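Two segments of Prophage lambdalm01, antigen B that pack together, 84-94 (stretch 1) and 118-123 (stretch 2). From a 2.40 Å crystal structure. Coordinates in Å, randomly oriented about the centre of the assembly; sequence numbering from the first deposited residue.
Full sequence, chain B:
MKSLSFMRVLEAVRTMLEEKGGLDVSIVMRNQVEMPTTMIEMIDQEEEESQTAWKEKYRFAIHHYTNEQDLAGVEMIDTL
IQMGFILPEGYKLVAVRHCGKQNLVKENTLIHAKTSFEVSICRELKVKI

Stretch 1 84-94: GFILPEGYKLV
Stretch 2 118-123: EVSICR

The two stretches pair as antiparallel strands, 92-94 running against 118-122. Their axes approach to 4.5 Å, and the N-to-C directions differ by 137°, so the pairing is antiparallel with a marked departure from 180°. The CA register is Tyr91 with Arg123 (4.9 Å), Lys92 with Cys122 (5.0 Å), Leu93 with Ile121 (4.6 Å) and Val94 with Ser120 (5.3 Å).

Three backbone hydrogen bonds fix this register. At the hydrogen-bonded pair, Lys92 N donates to Cys122 O at 2.8 Å with an N-H...O angle of 168°, and Cys122 N returns a bond to Lys92 O at 2.8 Å and 165°. Both polar groups of each residue's backbone are thereby satisfied by the same partner. Two residues along, Val94 N donates to Ser120 O at 2.7 Å and 161°. Leu93 and Ile121 lie between these bonds as a non-hydrogen-bonded pair, which explains why their own N and O atoms make no hydrogen bond across the contact. Two of the acceptors also receive a CA-H...O contact: Tyr91 CA lies 3.3 Å from Cys122 O (146° at H), and Ile121 CA lies 3.5 Å from Lys92 O (142°). A third such contact joins Arg123 CA to Gly90 O at 3.5 Å and 140°.

Stretch 1 enters its strand through a type II turn from Pro88 to Tyr91, closed by Tyr91 N donating to Pro88 O at 3.1 Å. Pro88 is at phi/psi -57/150, Glu89 at -45/138 and Gly90 at 98/-22; the positive phi at Gly90 would jam a CB against the preceding carbonyl O. Tyr91 through Leu93 then extend at -110/128, -117/122 and -71/115, and Val94 turns to -93/-32. In stretch 2, Val119 to Cys122 keep extended angles, with phi from -122 to -102 and psi from 128 to 149.

Leu93 (chi1 t, chi2 p) and Ile121 (m, t) share one face of the sheet. Leu93 CD1 reaches Val119 CB at 4.0 Å and Ile121 CG1 at 4.1 Å. Ile121 also receives Leu87 (m, t), CD1 to CD1 at 3.6 Å, and Tyr91, whose CB is 3.9 Å from Ile121 CG2. Phe85 (chi1 39°, chi2 -87°) presents its ring edge to Val119 (m), CZ to CG1 at 3.9 Å. Lys92 and Cys122 occupy the other face; Lys92 is modelled only to CB. Val94 (t) packs its CG2 against Cys122 CB (chi1 t) at 3.5 Å.

Tyr91 (m, chi2 87°) places CE2 3.5 Å from Arg123 CD, an oblique contact. Arg123 follows p, t, t with chi4 -84°; its NE and NH1, like Ser120 OG (chi1 m), are hydrogen-bonded elsewhere in the structure. All three hydrogen bonds across this contact join backbone N to backbone O, while the side chains contribute apolar packing; the two stretches together bury 493 Å².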

# COMPACT_ATOMS: atom_id res chain seq x y z
N GLY B 84 23.56 12.27 -18.93
CA GLY B 84 24.33 11.10 -18.59
C GLY B 84 25.50 11.37 -17.68
O GLY B 84 25.81 12.51 -17.35
N PHE B 85 26.16 10.29 -17.28
CA PHE B 85 27.31 10.34 -16.40
C PHE B 85 28.15 9.11 -16.69
O PHE B 85 27.61 8.07 -17.04
CB PHE B 85 26.87 10.37 -14.93
CG PHE B 85 25.68 9.49 -14.63
CD1 PHE B 85 24.38 9.97 -14.79
CD2 PHE B 85 25.85 8.18 -14.20
CE1 PHE B 85 23.28 9.16 -14.51
CE2 PHE B 85 24.76 7.36 -13.93
CZ PHE B 85 23.47 7.85 -14.08
N ILE B 86 29.48 9.23 -16.58
CA ILE B 86 30.37 8.11 -16.90
C ILE B 86 30.34 7.04 -15.81
O ILE B 86 30.22 7.34 -14.62
CB ILE B 86 31.82 8.57 -17.17
CG1 ILE B 86 32.37 9.41 -16.01
CG2 ILE B 86 31.91 9.34 -18.49
CD1 ILE B 86 32.84 8.61 -14.81
N LEU B 87 30.47 5.79 -16.23
CA LEU B 87 30.49 4.64 -15.33
C LEU B 87 31.76 3.83 -15.56
O LEU B 87 32.40 3.97 -16.60
CB LEU B 87 29.27 3.75 -15.57
CG LEU B 87 27.91 4.37 -15.23
CD1 LEU B 87 26.77 3.49 -15.75
CD2 LEU B 87 27.79 4.62 -13.73
N PRO B 88 32.12 2.97 -14.60
CA PRO B 88 33.31 2.11 -14.73
C PRO B 88 33.23 1.23 -15.97
O PRO B 88 32.14 0.86 -16.40
CB PRO B 88 33.24 1.24 -13.47
CG PRO B 88 32.46 2.05 -12.49
CD PRO B 88 31.45 2.80 -13.30
N GLU B 89 34.39 0.91 -16.53
CA GLU B 89 34.47 0.02 -17.68
C GLU B 89 33.56 -1.19 -17.48
O GLU B 89 33.49 -1.77 -16.39
CB GLU B 89 35.91 -0.44 -17.90
CG GLU B 89 36.93 0.69 -17.97
CD GLU B 89 36.82 1.51 -19.25
OE1 GLU B 89 36.27 1.00 -20.25
OE2 GLU B 89 37.27 2.68 -19.25
N GLY B 90 32.87 -1.58 -18.55
CA GLY B 90 31.97 -2.72 -18.48
C GLY B 90 30.51 -2.37 -18.27
O GLY B 90 29.63 -3.17 -18.58
N TYR B 91 30.26 -1.17 -17.73
CA TYR B 91 28.89 -0.71 -17.48
C TYR B 91 28.49 0.41 -18.43
O TYR B 91 29.21 1.40 -18.56
CB TYR B 91 28.70 -0.28 -16.02
CG TYR B 91 29.13 -1.34 -15.05
CD1 TYR B 91 30.45 -1.43 -14.63
CD2 TYR B 91 28.22 -2.28 -14.56
CE1 TYR B 91 30.85 -2.42 -13.74
CE2 TYR B 91 28.61 -3.26 -13.68
CZ TYR B 91 29.93 -3.33 -13.27
OH TYR B 91 30.33 -4.31 -12.39
N LYS B 92 27.35 0.25 -19.09
CA LYS B 92 26.86 1.25 -20.02
C LYS B 92 25.54 1.84 -19.55
O LYS B 92 24.56 1.12 -19.33
CB LYS B 92 26.71 0.65 -21.43
N LEU B 93 25.52 3.15 -19.38
CA LEU B 93 24.29 3.84 -19.04
C LEU B 93 23.40 3.81 -20.27
O LEU B 93 23.71 4.39 -21.30
CB LEU B 93 24.59 5.27 -18.61
CG LEU B 93 23.42 6.14 -18.17
CD1 LEU B 93 22.87 5.66 -16.84
CD2 LEU B 93 23.88 7.59 -18.09
N VAL B 94 22.27 3.11 -20.15
CA VAL B 94 21.40 2.86 -21.29
C VAL B 94 20.31 3.92 -21.42
O VAL B 94 19.88 4.24 -22.53
CB VAL B 94 20.78 1.45 -21.20
CG1 VAL B 94 19.74 1.24 -22.29
CG2 VAL B 94 21.87 0.39 -21.29
N GLU B 118 14.89 7.29 -12.86
CA GLU B 118 15.21 5.88 -12.98
C GLU B 118 16.26 5.77 -14.06
O GLU B 118 16.05 6.23 -15.18
CB GLU B 118 13.99 5.08 -13.40
CG GLU B 118 14.31 3.63 -13.70
CD GLU B 118 13.10 2.84 -14.09
OE1 GLU B 118 12.77 2.80 -15.30
OE2 GLU B 118 12.46 2.27 -13.19
N VAL B 119 17.38 5.16 -13.73
CA VAL B 119 18.40 4.90 -14.74
C VAL B 119 18.57 3.42 -14.99
O VAL B 119 18.54 2.62 -14.06
CB VAL B 119 19.77 5.52 -14.37
CG1 VAL B 119 19.65 7.03 -14.26
CG2 VAL B 119 20.29 4.90 -13.09
N SER B 120 18.75 3.07 -16.26
CA SER B 120 19.06 1.71 -16.68
C SER B 120 20.54 1.60 -17.00
O SER B 120 21.08 2.38 -17.79
CB SER B 120 18.24 1.31 -17.90
OG SER B 120 16.88 1.11 -17.56
N ILE B 121 21.17 0.62 -16.39
CA ILE B 121 22.58 0.35 -16.59
C ILE B 121 22.78 -1.09 -17.09
O ILE B 121 22.20 -2.04 -16.56
CB ILE B 121 23.37 0.62 -15.30
CG1 ILE B 121 23.20 2.09 -14.91
CG2 ILE B 121 24.84 0.23 -15.47
CD1 ILE B 121 23.97 2.49 -13.69
N CYS B 122 23.60 -1.24 -18.11
CA CYS B 122 23.79 -2.54 -18.72
C CYS B 122 25.22 -3.03 -18.54
O CYS B 122 26.15 -2.23 -18.46
CB CYS B 122 23.44 -2.49 -20.22
SG CYS B 122 23.58 -4.08 -21.07
N ARG B 123 25.37 -4.35 -18.45
CA ARG B 123 26.69 -4.98 -18.41
C ARG B 123 26.62 -6.34 -19.08
O ARG B 123 26.90 -6.47 -20.27
CB ARG B 123 27.18 -5.11 -16.97
CG ARG B 123 26.50 -6.21 -16.17
CD ARG B 123 26.86 -6.08 -14.70
NE ARG B 123 26.33 -7.18 -13.91
CZ ARG B 123 25.10 -7.23 -13.42
NH1 ARG B 123 24.25 -6.24 -13.64
NH2 ARG B 123 24.71 -8.28 -12.72